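Side-chain contacts in acetyl-CoA acetyltransferase (Bacillus anthracis, PDB 3SS6), which probably catalyses the reversible condensation of two acetyl-CoA molecules to acetoacetyl-CoA: residues A181-S184 with H185-L189; G293-P296 with A297-G301; G349-I352 with G353-G356; R358-V361 with S362-E366. All blocks are in the same frame, centred on the assembly; numbering follows the deposited sequence.

Interaction 1 (A181-S184 with H185-L189). With SO4 (sulfate ion), chain D.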
loop_
_atom_site.group_PDB
_atom_site.type_symbol
_atom_site.label_atom_id
_atom_site.label_comp_id
_atom_site.label_asym_id
_atom_site.label_seq_id
_atom_site.Cartn_x
_atom_site.Cartn_y
_atom_site.Cartn_z
ATOM N N ALA A 181 31.405 -17.495 -14.880
ATOM C CA ALA A 181 30.998 -16.118 -14.580
ATOM C C ALA A 181 32.045 -15.115 -15.061
ATOM O O ALA A 181 31.706 -14.097 -15.681
ATOM C CB ALA A 181 30.742 -15.942 -13.089
ATOM N N LEU A 182 33.314 -15.398 -14.777
ATOM C CA LEU A 182 34.387 -14.505 -15.192
ATOM C C LEU A 182 34.453 -14.438 -16.712
ATOM O O LEU A 182 34.657 -13.368 -17.291
ATOM C CB LEU A 182 35.731 -14.952 -14.609
ATOM C CG LEU A 182 36.941 -14.123 -15.033
ATOM C CD1 LEU A 182 36.785 -12.652 -14.622
ATOM C CD2 LEU A 182 38.204 -14.734 -14.435
ATOM N N ARG A 183 34.281 -15.590 -17.349
ATOM C CA ARG A 183 34.277 -15.673 -18.800
ATOM C C ARG A 183 33.170 -14.804 -19.382
ATOM O O ARG A 183 33.376 -14.096 -20.374
ATOM C CB ARG A 183 34.062 -17.123 -19.229
ATOM C CG ARG A 183 33.947 -17.337 -20.720
ATOM C CD ARG A 183 33.676 -18.802 -21.016
ATOM N NE ARG A 183 33.678 -19.094 -22.450
ATOM C CZ ARG A 183 32.617 -18.995 -23.242
ATOM N NH1 ARG A 183 31.447 -18.594 -22.754
ATOM N NH2 ARG A 183 32.733 -19.290 -24.535
ATOM N N SER A 184 32.000 -14.853 -18.751
ATOM C CA SER A 184 30.836 -14.128 -19.247
ATOM C C SER A 184 31.105 -12.625 -19.278
ATOM O O SER A 184 30.844 -11.957 -20.283
ATOM C CB SER A 184 29.599 -14.457 -18.395
ATOM O OG SER A 184 28.401 -14.139 -19.087
ATOM N N HIS A 185 31.658 -12.092 -18.193
ATOM C CA HIS A 185 31.999 -10.672 -18.164
ATOM C C HIS A 185 33.132 -10.360 -19.126
ATOM O O HIS A 185 33.091 -9.360 -19.839
ATOM C CB HIS A 185 32.405 -10.241 -16.756
ATOM C CG HIS A 185 31.251 -10.093 -15.819
ATOM N ND1 HIS A 185 30.613 -8.890 -15.616
ATOM C CD2 HIS A 185 30.622 -10.994 -15.025
ATOM C CE1 HIS A 185 29.633 -9.056 -14.744
ATOM N NE2 HIS A 185 29.619 -10.323 -14.368
ATOM N N THR A 186 34.151 -11.214 -19.132
ATOM C CA THR A 186 35.351 -10.946 -19.921
ATOM C C THR A 186 35.046 -10.889 -21.419
ATOM O O THR A 186 35.491 -9.963 -22.125
ATOM C CB THR A 186 36.453 -11.988 -19.654
ATOM O OG1 THR A 186 36.849 -11.927 -18.275
ATOM C CG2 THR A 186 37.679 -11.697 -20.519
ATOM N N LEU A 187 34.298 -11.878 -21.903
ATOM C CA LEU A 187 33.946 -11.937 -23.318
ATOM C C LEU A 187 32.989 -10.811 -23.711
ATOM O O LEU A 187 33.103 -10.258 -24.809
ATOM C CB LEU A 187 33.367 -13.307 -23.686
ATOM C CG LEU A 187 34.370 -14.458 -23.533
ATOM C CD1 LEU A 187 33.718 -15.784 -23.911
ATOM C CD2 LEU A 187 35.615 -14.221 -24.386
ATOM N N ALA A 188 32.065 -10.458 -22.814
ATOM C CA ALA A 188 31.158 -9.337 -23.075
ATOM C C ALA A 188 31.943 -8.032 -23.204
ATOM O O ALA A 188 31.737 -7.272 -24.155
ATOM C CB ALA A 188 30.079 -9.225 -21.979
ATOM N N LEU A 189 32.844 -7.775 -22.254
ATOM C CA LEU A 189 33.667 -6.561 -22.293
ATOM C C LEU A 189 34.476 -6.477 -23.583
ATOM O O LEU A 189 34.559 -5.414 -24.201
ATOM C CB LEU A 189 34.597 -6.476 -21.069
ATOM C CG LEU A 189 33.849 -6.239 -19.746
ATOM C CD1 LEU A 189 34.714 -6.564 -18.528
ATOM C CD2 LEU A 189 33.320 -4.808 -19.659
HETATM S S SO4 D . 36.281 -20.878 -24.117
HETATM O O1 SO4 D . 37.490 -21.423 -24.730
HETATM O O2 SO4 D . 36.600 -20.357 -22.790
HETATM O O3 SO4 D . 35.756 -19.805 -24.957
HETATM O O4 SO4 D . 35.283 -21.935 -23.994
#

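Interaction 2 (G293-P296 with A297-G301)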
loop_
_atom_site.group_PDB
_atom_site.type_symbol
_atom_site.label_atom_id
_atom_site.label_comp_id
_atom_site.label_asym_id
_atom_site.label_seq_id
_atom_site.Cartn_x
_atom_site.Cartn_y
_atom_site.Cartn_z
ATOM N N GLY A 293 16.154 -27.598 -18.886
ATOM C CA GLY A 293 15.278 -27.548 -20.048
ATOM C C GLY A 293 15.935 -27.562 -21.423
ATOM O O GLY A 293 15.468 -28.264 -22.320
ATOM N N PRO A 294 16.991 -26.757 -21.620
ATOM C CA PRO A 294 17.572 -26.730 -22.967
ATOM C C PRO A 294 18.049 -28.095 -23.476
ATOM O O PRO A 294 18.077 -28.287 -24.685
ATOM C CB PRO A 294 18.750 -25.760 -22.823
ATOM C CG PRO A 294 18.306 -24.823 -21.701
ATOM C CD PRO A 294 17.564 -25.714 -20.743
ATOM N N ALA A 295 18.413 -29.024 -22.594
ATOM C CA ALA A 295 18.917 -30.316 -23.073
ATOM C C ALA A 295 17.874 -31.080 -23.905
ATOM O O ALA A 295 18.102 -31.368 -25.085
ATOM C CB ALA A 295 19.454 -31.169 -21.912
ATOM N N PRO A 296 16.718 -31.408 -23.303
ATOM C CA PRO A 296 15.707 -32.088 -24.121
ATOM C C PRO A 296 15.159 -31.217 -25.260
ATOM O O PRO A 296 14.777 -31.772 -26.290
ATOM C CB PRO A 296 14.597 -32.425 -23.114
ATOM C CG PRO A 296 14.808 -31.482 -21.978
ATOM C CD PRO A 296 16.295 -31.279 -21.895
ATOM N N ALA A 297 15.105 -29.898 -25.080
ATOM C CA ALA A 297 14.611 -29.024 -26.145
ATOM C C ALA A 297 15.543 -29.073 -27.345
ATOM O O ALA A 297 15.102 -29.197 -28.487
ATOM C CB ALA A 297 14.454 -27.588 -25.648
ATOM N N ILE A 298 16.841 -29.002 -27.077
ATOM C CA ILE A 298 17.823 -29.067 -28.159
ATOM C C ILE A 298 17.815 -30.442 -28.826
ATOM O O ILE A 298 17.797 -30.539 -30.054
ATOM C CB ILE A 298 19.228 -28.660 -27.679
ATOM C CG1 ILE A 298 19.251 -27.151 -27.389
ATOM C CG2 ILE A 298 20.298 -29.034 -28.721
ATOM C CD1 ILE A 298 20.524 -26.668 -26.712
ATOM N N ARG A 299 17.799 -31.508 -28.031
ATOM C CA ARG A 299 17.787 -32.853 -28.606
ATOM C C ARG A 299 16.564 -33.052 -29.489
ATOM O O ARG A 299 16.677 -33.560 -30.604
ATOM C CB ARG A 299 17.863 -33.923 -27.515
ATOM C CG ARG A 299 19.201 -33.934 -26.787
ATOM C CD ARG A 299 19.316 -35.076 -25.788
ATOM N NE ARG A 299 20.712 -35.325 -25.431
ATOM C CZ ARG A 299 21.175 -35.391 -24.185
ATOM N NH1 ARG A 299 20.356 -35.235 -23.155
ATOM N NH2 ARG A 299 22.462 -35.624 -23.971
ATOM N N LYS A 300 15.404 -32.630 -28.989
ATOM C CA LYS A 300 14.141 -32.758 -29.717
ATOM C C LYS A 300 14.204 -32.005 -31.044
ATOM O O LYS A 300 13.814 -32.530 -32.100
ATOM C CB LYS A 300 12.999 -32.215 -28.848
ATOM C CG LYS A 300 11.598 -32.359 -29.420
ATOM C CD LYS A 300 10.569 -31.879 -28.395
ATOM C CE LYS A 300 9.139 -31.992 -28.901
ATOM N NZ LYS A 300 8.171 -31.565 -27.850
ATOM N N GLY A 301 14.713 -30.782 -30.985
ATOM C CA GLY A 301 14.822 -29.929 -32.157
ATOM C C GLY A 301 15.803 -30.420 -33.208
ATOM O O GLY A 301 15.537 -30.297 -34.403
#

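Interaction 3 (G349-I352 with G353-G356)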
loop_
_atom_site.group_PDB
_atom_site.type_symbol
_atom_site.label_atom_id
_atom_site.label_comp_id
_atom_site.label_asym_id
_atom_site.label_seq_id
_atom_site.Cartn_x
_atom_site.Cartn_y
_atom_site.Cartn_z
ATOM N N GLY A 349 23.478 -9.618 -18.356
ATOM C CA GLY A 349 22.195 -9.388 -17.719
ATOM C C GLY A 349 21.084 -10.246 -18.294
ATOM O O GLY A 349 21.235 -10.845 -19.346
ATOM N N HIS A 350 19.980 -10.327 -17.562
ATOM C CA HIS A 350 18.849 -11.162 -17.935
ATOM C C HIS A 350 17.473 -10.487 -17.809
ATOM O O HIS A 350 16.741 -10.778 -16.885
ATOM C CB HIS A 350 18.907 -12.444 -17.093
ATOM C CG HIS A 350 17.891 -13.480 -17.460
ATOM N ND1 HIS A 350 17.262 -13.518 -18.683
ATOM C CD2 HIS A 350 17.426 -14.545 -16.766
ATOM C CE1 HIS A 350 16.435 -14.547 -18.718
ATOM N NE2 HIS A 350 16.518 -15.188 -17.568
ATOM N N PRO A 351 17.108 -9.619 -18.745
ATOM C CA PRO A 351 15.773 -9.013 -18.686
ATOM C C PRO A 351 14.903 -10.119 -19.243
ATOM O O PRO A 351 14.848 -10.346 -20.441
ATOM C CB PRO A 351 15.869 -7.860 -19.678
ATOM C CG PRO A 351 16.973 -8.224 -20.595
ATOM C CD PRO A 351 17.929 -9.068 -19.832
ATOM N N ILE A 352 14.178 -10.775 -18.355
ATOM C CA ILE A 352 13.605 -12.065 -18.660
ATOM C C ILE A 352 12.681 -12.170 -19.866
ATOM O O ILE A 352 12.877 -13.051 -20.688
ATOM C CB ILE A 352 12.918 -12.659 -17.411
ATOM C CG1 ILE A 352 11.835 -11.725 -16.891
ATOM C CG2 ILE A 352 13.928 -12.865 -16.301
ATOM C CD1 ILE A 352 11.294 -12.138 -15.541
ATOM N N GLY A 353 11.738 -11.256 -20.021
ATOM C CA GLY A 353 10.832 -11.307 -21.155
ATOM C C GLY A 353 11.564 -11.138 -22.470
ATOM O O GLY A 353 11.209 -11.707 -23.491
ATOM N N CYS A 354 12.548 -10.260 -22.424
ATOM C CA CYS A 354 13.424 -9.931 -23.538
ATOM C C CYS A 354 14.416 -11.001 -24.008
ATOM O O CYS A 354 14.709 -11.117 -25.188
ATOM C CB CYS A 354 14.184 -8.640 -23.207
ATOM S SG CYS A 354 15.467 -8.173 -24.387
ATOM N N THR A 355 14.960 -11.749 -23.057
ATOM C CA THR A 355 16.163 -12.549 -23.285
ATOM C C THR A 355 16.080 -13.558 -24.427
ATOM O O THR A 355 17.055 -13.747 -25.165
ATOM C CB THR A 355 16.603 -13.239 -21.990
ATOM O OG1 THR A 355 17.050 -12.231 -21.076
ATOM C CG2 THR A 355 17.745 -14.221 -22.260
ATOM N N GLY A 356 14.939 -14.227 -24.560
ATOM C CA GLY A 356 14.798 -15.218 -25.615
ATOM C C GLY A 356 14.943 -14.611 -26.989
ATOM O O GLY A 356 15.456 -15.266 -27.906
HETATM O O HOH W 1 12.520 -14.254 -23.056
#

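Interaction 4 (R358-V361 with S362-E366)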
loop_
_atom_site.group_PDB
_atom_site.type_symbol
_atom_site.label_atom_id
_atom_site.label_comp_id
_atom_site.label_asym_id
_atom_site.label_seq_id
_atom_site.Cartn_x
_atom_site.Cartn_y
_atom_site.Cartn_z
ATOM N N ARG A 358 16.609 -11.514 -27.306
ATOM C CA ARG A 358 17.945 -10.906 -27.238
ATOM C C ARG A 358 19.052 -11.854 -27.709
ATOM O O ARG A 358 19.896 -11.479 -28.534
ATOM C CB ARG A 358 18.217 -10.402 -25.805
ATOM C CG ARG A 358 19.230 -9.252 -25.706
ATOM C CD ARG A 358 20.673 -9.775 -25.885
ATOM N NE ARG A 358 21.033 -10.717 -24.827
ATOM C CZ ARG A 358 22.135 -11.465 -24.842
ATOM N NH1 ARG A 358 22.965 -11.392 -25.871
ATOM N NH2 ARG A 358 22.410 -12.278 -23.827
ATOM N N ILE A 359 19.035 -13.091 -27.214
ATOM C CA ILE A 359 20.089 -14.031 -27.591
ATOM C C ILE A 359 19.981 -14.408 -29.060
ATOM O O ILE A 359 20.987 -14.740 -29.690
ATOM C CB ILE A 359 20.156 -15.289 -26.677
ATOM C CG1 ILE A 359 18.906 -16.171 -26.822
ATOM C CG2 ILE A 359 20.394 -14.869 -25.223
ATOM C CD1 ILE A 359 18.984 -17.486 -26.013
ATOM N N THR A 360 18.770 -14.331 -29.615
ATOM C CA THR A 360 18.584 -14.624 -31.040
ATOM C C THR A 360 19.172 -13.487 -31.886
ATOM O O THR A 360 19.877 -13.726 -32.870
ATOM C CB THR A 360 17.101 -14.876 -31.380
ATOM O OG1 THR A 360 16.607 -15.955 -30.563
ATOM C CG2 THR A 360 16.934 -15.247 -32.857
ATOM N N VAL A 361 18.886 -12.253 -31.495
ATOM C CA VAL A 361 19.515 -11.087 -32.134
ATOM C C VAL A 361 21.036 -11.231 -32.131
ATOM O O VAL A 361 21.698 -11.075 -33.165
ATOM C CB VAL A 361 19.123 -9.776 -31.415
ATOM C CG1 VAL A 361 20.004 -8.602 -31.877
ATOM C CG2 VAL A 361 17.663 -9.454 -31.633
ATOM N N SER A 362 21.599 -11.516 -30.962
ATOM C CA SER A 362 23.051 -11.623 -30.835
ATOM C C SER A 362 23.645 -12.756 -31.676
ATOM O O SER A 362 24.693 -12.598 -32.331
ATOM C CB SER A 362 23.423 -11.777 -29.363
ATOM O OG SER A 362 22.970 -10.636 -28.635
ATOM N N LEU A 363 22.976 -13.901 -31.661
ATOM C CA LEU A 363 23.409 -15.036 -32.460
ATOM C C LEU A 363 23.455 -14.698 -33.943
ATOM O O LEU A 363 24.424 -15.009 -34.633
ATOM C CB LEU A 363 22.473 -16.221 -32.231
ATOM C CG LEU A 363 22.776 -17.505 -32.999
ATOM C CD1 LEU A 363 24.161 -18.059 -32.663
ATOM C CD2 LEU A 363 21.688 -18.521 -32.632
ATOM N N ILE A 364 22.396 -14.069 -34.441
ATOM C CA ILE A 364 22.326 -13.750 -35.864
ATOM C C ILE A 364 23.505 -12.892 -36.298
ATOM O O ILE A 364 24.162 -13.174 -37.303
ATOM C CB ILE A 364 21.015 -13.033 -36.211
ATOM C CG1 ILE A 364 19.841 -14.009 -36.117
ATOM C CG2 ILE A 364 21.099 -12.432 -37.606
ATOM C CD1 ILE A 364 18.476 -13.335 -36.059
ATOM N N HIS A 365 23.796 -11.861 -35.513
ATOM C CA HIS A 365 24.868 -10.947 -35.859
ATOM C C HIS A 365 26.248 -11.575 -35.735
ATOM O O HIS A 365 27.132 -11.268 -36.534
ATOM C CB HIS A 365 24.757 -9.661 -35.033
ATOM C CG HIS A 365 23.626 -8.785 -35.469
ATOM N ND1 HIS A 365 23.730 -7.921 -36.538
ATOM C CD2 HIS A 365 22.359 -8.665 -35.010
ATOM C CE1 HIS A 365 22.577 -7.294 -36.708
ATOM N NE2 HIS A 365 21.728 -7.731 -35.795
ATOM N N GLU A 366 26.431 -12.453 -34.749
ATOM C CA GLU A 366 27.743 -13.082 -34.568
ATOM C C GLU A 366 28.007 -14.152 -35.631
ATOM O O GLU A 366 29.127 -14.279 -36.115
ATOM C CB GLU A 366 27.902 -13.631 -33.135
ATOM C CG GLU A 366 29.279 -14.265 -32.811
ATOM C CD GLU A 366 30.460 -13.280 -32.838
ATOM O OE1 GLU A 366 30.251 -12.056 -32.952
ATOM O OE2 GLU A 366 31.613 -13.748 -32.735
#

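Interaction 1 (A181-S184 with H185-L189)
The carbonyl oxygen of Leu182 is gripped twice by Thr186. The hydroxyl OG1 donates to Leu182 O at 2.8 Å, from above the carbonyl plane, while Thr186 N makes the ordinary helical bond to Leu182 O at 2.9 Å. Thr186 can fold its hydroxyl back because OG1 sits beside its own backbone N (chi1 -62°), and a threonine in mid-helix thus satisfies its polar group even on an exposed flank. The next residue, Arg183, runs out extended from CG to NE and lays its guanidinium over Leu187, whose CD1 stands 3.4 Å from the guanidinium plane, under its centre. At the edge lies a sulfate, probably from the crystallisation liquor, whose O3 accepts from Arg183 NH2 at 3.1 Å, with weak bonds from NE to O2 and O3. NH2 also donates to Val339 O. On the buried side, the ring edge of His185 meets Ala181 O, at 3.4 Å from CD2, and its ND1 accepts from the backbone N of Arg222. Ser184 OG is hydrogen-bonded to Glu319 and to the backbone N of Ser344 and Gly347. The whole is the i to i+4 pattern of an amphipathic helix, here helix 174-194 in the thiolase fold.

Interaction 2 (G293-P296 with A297-G301)
The guanidinium of Arg299 comes down obliquely beside the methyl of Ala295, NH1 lying 4.3 Å from Ala295 CB. It is brought there by a first torsion that sets CG beside the backbone N (chi1 -67°) and by an extended run to NE; on the way CG passes Ala295 O at 3.3 Å. The small methyl lets the guanidinium pass over this turn on its way to Glu331, with which NH1 forms a salt bridge. The rings of Pro294 and Pro296 are puckered, not flat. Having no N-H to donate, prolines fit the opening turn of a helix, where amides would find no carbonyl four residues back, while their own carbonyls still serve the next turn: Pro294 O accepts from Ile298 N at 2.8 Å and Pro296 O from Lys300 N at 2.9 Å. Ile298 CG1 also rests against Pro294 O at 3.2 Å, and its CD1 reaches the CB of that proline loosely, at 4.4 Å. Gly293 O receives Ala297 N; as the residue before a proline, Gly293 has no side chain to press on the ring of Pro294. Lys300 runs out extended, and its NZ is hydrogen-bonded to Val282 O of strand 275-284. In the fold, the first two turns of helix 294-305 lean with Pro294 and Ile298 on strand 374-381, while Pro294, Ala295, Ile298 and Arg299 meet helix 322-332, and Ser281 OG of strand 275-284 bonds Ala297 O.

Interaction 3 (G349-I352 with G353-G356)
Hydrogen bonds come first, and they meet on the hydroxyl of Thr355. His350 ND1 donates to Thr355 OG1 at 2.7 Å with an N-H...O angle of 152°, the oxygen lying exactly in the ring plane. The same hydroxyl donates to Pro351 O at 3.0 Å, approaching from well above the carbonyl plane. Both bonds are possible because OG1 stands beside the backbone N of Thr355 (chi1 -68°), facing back toward the loop; threonine can both accept and donate here. Thr355 N adds weak bonds to Pro351 O and Ile352 O, as the first helical turn closes. A water also joins this turn, accepting from Gly356 N at 2.8 Å and standing 2.7 Å from Ile352 O.

The run Gly349-His350-Pro351 is the Gly-His-Pro sequence of thiolases, a loop that in relatives contributes its histidine to the active site; here it leads into helix 352-370. Its position in the deep interior, with His350 touching Asn318 and Ser249, is consistent with that role, the bond to Thr355 fixing the rotation of the ring. Gly349 turns the chain out of helix 345-348 with positive phi, where a CB would jam against the carbonyl O of the residue before, so glycine suits the turn.

Apolar contacts complete the joint. The methyl CG2 of Ile352 covers one face of the His350 ring, 3.7 Å above its plane and over its centre. Pro351 lays CG against Cys354 CB at 3.8 Å. Beyond the two segments, Pro351 and Ile352 rest on Glu119 of strand 112-120, and Cys354 on Ala256 of strand 252-262.

Interaction 4 (R358-V361 with S362-E366)
The backbone is regular helix, each amide from Ser362 to His365 bonding the carbonyl four residues back. Arg358 bends at its second and third torsions (chi2 -76°, chi3 -62°), which turns the guanidinium toward the next turn on the C-terminal side, where NH1 donates to Ser362 OG at 2.9 Å. The hydroxyl lies close to the guanidinium plane, at its edge, and the bond is bent (141°). Ile359 CG2 sits 3.6 Å over one face of that group, offset toward the rim. Ser362, small and able to accept and donate, suits a buried spot: its OG is also hydrogen-bonded to Gln200 and stays 3.2 Å from Arg358 O. On another side of the helix, Thr360 CG2 meets Ile364 CD1 at 4.0 Å; the branched pair faces strand 385-393. His365 lies alongside Val361, its ring edge bringing CD2 to 3.1 Å from Val361 O. The guanidinium gains a neutral acceptor in its own helix, and its donation probably polarises the Ser362 hydroxyl. With NE2 bonded to Ala12 O of strand 7-19 and a potassium ion about 4 Å from the side chain, a positive charge on His365 would probably be disfavoured.

The contacts differ chiefly in depth and chemistry. Interaction 3 lies deepest, its centre about 3 Å from the centre of the chain, and is a chain of hydrogen bonds through one hydroxyl at a loop-to-helix joint; interaction 4 continues helix 352-370 outward, their centres about 13 Å apart, and mixes a buried arginine with apolar packing against the sheet. Interactions 1 and 2, their centres about 18 and 17 Å from that of the chain, each place exposed residues beside buried ones; their arginines meet a sulfate probably from the crystallisation liquor in one, the Glu331 carboxylate in the other. About 7 Å separates the nearest atoms of interactions 1 and 3, and helix 345-348 touches the former and leads into the latter.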